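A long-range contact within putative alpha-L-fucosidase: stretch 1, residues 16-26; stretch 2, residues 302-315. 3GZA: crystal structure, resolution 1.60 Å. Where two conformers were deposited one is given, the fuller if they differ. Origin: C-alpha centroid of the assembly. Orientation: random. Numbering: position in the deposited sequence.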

# COMPACT_ATOMS: atom_id res chain seq x y z
N LYS A 16 -34.60 -11.90 7.82
CA LYS A 16 -34.35 -10.45 7.98
C LYS A 16 -34.15 -9.75 6.66
O LYS A 16 -34.26 -8.56 6.60
CB LYS A 16 -33.17 -10.17 8.92
CG LYS A 16 -31.85 -10.80 8.52
CD LYS A 16 -30.70 -10.35 9.40
CE LYS A 16 -29.41 -11.01 8.97
NZ LYS A 16 -29.47 -12.47 9.23
N TRP A 17 -33.81 -10.51 5.60
CA TRP A 17 -33.68 -9.96 4.25
C TRP A 17 -35.07 -9.54 3.78
O TRP A 17 -35.30 -8.37 3.37
CB TRP A 17 -33.08 -11.02 3.29
CG TRP A 17 -33.18 -10.56 1.91
CD1 TRP A 17 -34.06 -11.03 0.97
CD2 TRP A 17 -32.46 -9.49 1.29
NE1 TRP A 17 -33.93 -10.29 -0.18
CE2 TRP A 17 -32.94 -9.37 -0.03
CE3 TRP A 17 -31.44 -8.62 1.72
CZ2 TRP A 17 -32.45 -8.42 -0.89
CZ3 TRP A 17 -30.99 -7.67 0.86
CH2 TRP A 17 -31.49 -7.59 -0.43
N HIS A 18 -36.00 -10.47 3.81
CA HIS A 18 -37.37 -10.18 3.37
C HIS A 18 -38.02 -9.12 4.24
O HIS A 18 -38.69 -8.22 3.74
CB HIS A 18 -38.24 -11.42 3.43
CG HIS A 18 -37.83 -12.50 2.50
ND1 HIS A 18 -38.12 -12.47 1.15
CD2 HIS A 18 -37.10 -13.62 2.70
CE1 HIS A 18 -37.62 -13.56 0.58
NE2 HIS A 18 -37.01 -14.28 1.50
N GLU A 19 -37.90 -9.27 5.56
CA GLU A 19 -38.57 -8.35 6.49
C GLU A 19 -38.09 -6.91 6.45
O GLU A 19 -38.85 -6.01 6.76
CB GLU A 19 -38.43 -8.86 7.91
CG GLU A 19 -39.09 -10.19 8.11
CD GLU A 19 -38.59 -10.94 9.38
OE1 GLU A 19 -37.40 -10.78 9.82
OE2 GLU A 19 -39.37 -11.77 9.88
N ALA A 20 -36.82 -6.70 6.12
CA ALA A 20 -36.30 -5.33 6.07
C ALA A 20 -37.00 -4.50 5.05
O ALA A 20 -37.27 -3.32 5.31
CB ALA A 20 -34.78 -5.34 5.81
N GLU A 21 -37.25 -5.08 3.86
CA GLU A 21 -37.88 -4.40 2.71
C GLU A 21 -37.05 -3.33 2.04
O GLU A 21 -37.06 -3.22 0.83
CB GLU A 21 -39.28 -3.88 3.03
CG GLU A 21 -40.26 -4.98 3.46
CD GLU A 21 -41.64 -4.53 3.83
OE1 GLU A 21 -41.94 -3.34 3.76
OE2 GLU A 21 -42.43 -5.37 4.29
N MSE A 22 -36.36 -2.52 2.83
CA MSE A 22 -35.55 -1.45 2.29
C MSE A 22 -34.27 -1.31 3.08
O MSE A 22 -34.27 -1.51 4.32
CB MSE A 22 -36.27 -0.15 2.40
CG MSE A 22 -37.43 0.01 1.53
SE MSE A 22 -38.24 1.79 1.78
CE MSE A 22 -36.71 2.78 1.10
N GLY A 23 -33.23 -0.94 2.37
CA GLY A 23 -31.93 -0.63 2.97
C GLY A 23 -31.19 0.39 2.15
O GLY A 23 -31.65 0.79 1.09
N ALA A 24 -30.02 0.79 2.64
CA ALA A 24 -29.18 1.75 1.95
C ALA A 24 -27.75 1.26 1.84
O ALA A 24 -27.24 0.58 2.74
CB ALA A 24 -29.18 3.10 2.68
N VAL A 25 -27.09 1.61 0.75
CA VAL A 25 -25.65 1.38 0.58
C VAL A 25 -25.01 2.80 0.39
O VAL A 25 -25.50 3.67 -0.35
CB VAL A 25 -25.27 0.41 -0.57
CG1 VAL A 25 -25.73 0.96 -1.93
CG2 VAL A 25 -23.75 0.10 -0.51
N PHE A 26 -23.92 3.05 1.12
CA PHE A 26 -23.18 4.28 1.09
C PHE A 26 -21.83 4.01 0.44
O PHE A 26 -21.07 3.21 0.99
CB PHE A 26 -22.93 4.82 2.52
CG PHE A 26 -24.19 5.19 3.28
CD1 PHE A 26 -24.94 4.20 3.93
CD2 PHE A 26 -24.65 6.48 3.27
CE1 PHE A 26 -26.12 4.58 4.60
CE2 PHE A 26 -25.77 6.83 3.95
CZ PHE A 26 -26.52 5.86 4.62
N LYS A 302 -40.82 3.16 -8.03
CA LYS A 302 -39.82 2.12 -7.80
C LYS A 302 -40.16 1.28 -6.59
O LYS A 302 -40.03 0.04 -6.63
CB LYS A 302 -38.42 2.70 -7.73
CG LYS A 302 -37.97 3.32 -9.06
CD LYS A 302 -36.60 3.92 -8.95
CE LYS A 302 -36.22 4.62 -10.28
NZ LYS A 302 -36.54 3.78 -11.47
N TYR A 303 -40.56 1.91 -5.50
CA TYR A 303 -40.98 1.18 -4.29
C TYR A 303 -42.05 0.14 -4.62
O TYR A 303 -41.95 -1.04 -4.21
CB TYR A 303 -41.52 2.21 -3.26
CG TYR A 303 -42.02 1.57 -1.97
CD1 TYR A 303 -41.13 1.23 -0.96
CD2 TYR A 303 -43.36 1.34 -1.76
CE1 TYR A 303 -41.56 0.64 0.21
CE2 TYR A 303 -43.80 0.78 -0.60
CZ TYR A 303 -42.91 0.43 0.37
OH TYR A 303 -43.35 -0.16 1.55
N GLU A 304 -43.07 0.55 -5.36
CA GLU A 304 -44.18 -0.37 -5.68
C GLU A 304 -43.73 -1.51 -6.60
O GLU A 304 -44.32 -2.59 -6.60
CB GLU A 304 -45.37 0.41 -6.28
CG GLU A 304 -46.00 1.34 -5.26
CD GLU A 304 -47.23 2.04 -5.75
OE1 GLU A 304 -47.74 1.73 -6.85
OE2 GLU A 304 -47.71 2.92 -5.02
N LYS A 305 -42.68 -1.27 -7.38
CA LYS A 305 -42.17 -2.26 -8.32
C LYS A 305 -40.94 -2.99 -7.79
O LYS A 305 -40.23 -3.63 -8.54
CB LYS A 305 -41.94 -1.63 -9.71
CG LYS A 305 -43.23 -1.20 -10.39
CD LYS A 305 -43.03 -0.34 -11.65
CE LYS A 305 -44.40 0.04 -12.32
NZ LYS A 305 -44.30 1.27 -13.18
N SER A 306 -40.67 -2.90 -6.49
CA SER A 306 -39.58 -3.62 -5.85
C SER A 306 -40.17 -4.25 -4.63
O SER A 306 -40.53 -5.41 -4.70
CB SER A 306 -38.36 -2.76 -5.52
OG SER A 306 -38.72 -1.58 -4.83
N VAL A 307 -40.34 -3.46 -3.56
CA VAL A 307 -40.95 -3.95 -2.34
C VAL A 307 -42.33 -4.56 -2.66
O VAL A 307 -42.73 -5.59 -2.10
CB VAL A 307 -41.07 -2.84 -1.30
CG1 VAL A 307 -41.85 -3.34 -0.01
CG2 VAL A 307 -39.65 -2.27 -0.96
N GLY A 308 -43.08 -3.96 -3.58
CA GLY A 308 -44.39 -4.49 -4.00
C GLY A 308 -44.40 -5.64 -4.98
O GLY A 308 -45.46 -6.11 -5.39
N ARG A 309 -43.20 -6.06 -5.36
CA ARG A 309 -42.94 -7.20 -6.24
C ARG A 309 -41.97 -8.20 -5.55
O ARG A 309 -41.22 -8.90 -6.20
CB ARG A 309 -42.36 -6.74 -7.60
CG ARG A 309 -43.34 -6.09 -8.47
CD ARG A 309 -42.76 -5.69 -9.81
NE ARG A 309 -43.77 -5.04 -10.63
CZ ARG A 309 -43.53 -4.53 -11.84
NH1 ARG A 309 -42.33 -4.61 -12.37
NH2 ARG A 309 -44.48 -3.92 -12.50
N ASN A 310 -42.02 -8.29 -4.22
CA ASN A 310 -41.29 -9.32 -3.49
C ASN A 310 -39.79 -9.20 -3.62
O ASN A 310 -39.08 -10.19 -3.71
CB ASN A 310 -41.72 -10.71 -4.01
CG ASN A 310 -41.31 -11.84 -3.08
OD1 ASN A 310 -41.16 -11.66 -1.85
ND2 ASN A 310 -41.19 -13.06 -3.66
N ALA A 311 -39.28 -7.97 -3.66
CA ALA A 311 -37.86 -7.71 -3.66
C ALA A 311 -37.54 -6.64 -2.58
O ALA A 311 -38.26 -5.69 -2.42
CB ALA A 311 -37.39 -7.22 -5.07
N THR A 312 -36.45 -6.82 -1.86
CA THR A 312 -35.94 -5.82 -0.96
C THR A 312 -35.14 -4.82 -1.78
O THR A 312 -34.30 -5.18 -2.61
CB THR A 312 -35.17 -6.44 0.19
OG1 THR A 312 -36.14 -7.05 1.07
CG2 THR A 312 -34.31 -5.38 0.95
N LEU A 313 -35.38 -3.54 -1.53
CA LEU A 313 -34.83 -2.43 -2.29
C LEU A 313 -33.67 -1.79 -1.56
O LEU A 313 -33.79 -1.44 -0.36
CB LEU A 313 -35.93 -1.40 -2.49
CG LEU A 313 -35.58 -0.04 -3.11
CD1 LEU A 313 -35.07 -0.21 -4.57
CD2 LEU A 313 -36.76 0.98 -3.06
N ILE A 314 -32.56 -1.59 -2.27
CA ILE A 314 -31.41 -0.93 -1.74
C ILE A 314 -31.18 0.42 -2.44
O ILE A 314 -31.01 0.45 -3.64
CB ILE A 314 -30.12 -1.79 -1.82
CG1 ILE A 314 -30.37 -3.13 -1.09
CG2 ILE A 314 -28.92 -1.00 -1.21
CD1 ILE A 314 -29.12 -4.10 -1.09
N LEU A 315 -31.18 1.49 -1.67
CA LEU A 315 -30.90 2.79 -2.21
C LEU A 315 -29.43 3.18 -2.08
O LEU A 315 -28.87 3.07 -0.98
CB LEU A 315 -31.75 3.85 -1.48
CG LEU A 315 -33.29 3.75 -1.54
CD1 LEU A 315 -33.91 4.77 -0.58
CD2 LEU A 315 -33.79 3.95 -2.97
O HOH W 1 -36.47 -10.47 -1.61
O HOH W 2 -39.10 -10.39 -0.48
O HOH W 3 -38.79 -7.89 0.94
O HOH W 4 -41.27 -0.88 3.16

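Two neighbouring parallel β-strands, distant in sequence, form this contact, and it is extended at its N-terminal end by a threonine packed against a helix and by a small set of water-bridged polar groups. Strand 22-26 and strand 312-315 approach to 4.4 Å between axes, with their N-to-C directions 29° apart. M22 pairs with L313, G23 with I314 and A24 with L315. Four backbone hydrogen bonds alternate in direction, as parallel pairing requires: L313 N to E21 O (2.9 Å), G23 N to L313 O (2.8 Å), L315 N to G23 O (2.9 Å) and V25 N to L315 O (2.9 Å). Between them lie CA-H...O contacts, among them M22 CA to L313 O (3.2 Å) and A24 CA to L315 O (3.2 Å), so that L313 O and L315 O each receive both an N-H and a CA-H.

E21 is the hinge between helix and strand: it leaves the helix with positive phi, and its carbonyl accepts the first of these bonds.

M22, A24, L313 and L315 lie on one face of the sheet. There M22, a selenomethionine, reaches across the pairing: its CE lies 3.8 Å from L315 CD1, its CG 4.0 Å from V307 CG2, and its SE 3.8 Å from Y303 CE1. The selenium approaches the tyrosine at the ring edge, 5.0 Å from the centroid of the Y303 ring.

I314 is on the other face, where G23 has no side chain. It packs against V25, with I314 CG2 3.8 Å from V25 CG1, while I314 CD1 comes within 4.3 Å of W17 CH2, near the plane of the indole.

T312 has the largest area covered by the opposing stretch. Its CA-to-CB bond points toward that stretch, and its side chain makes two kinds of contact with W17: T312 OG1 donates a hydrogen bond to W17 O (2.8 Å), and T312 CB sits over one face of the indole, 3.5 Å from W17 CZ2, in a CH-pi contact.

Waters join groups too far apart to bond directly. Water 3 donates to both H18 O and T312 OG1 (2.8 Å each), whereas H18 O and T312 OG1 are 3.9 Å apart. Water 2 lies 2.8 Å from H18 ND1 and donates to N310 OD1 (2.8 Å), spanning the 4.3 Å between H18 ND1 and N310 OD1. Water 4 similarly links E21 OE1 (2.6 Å) with Y303 OH (2.7 Å).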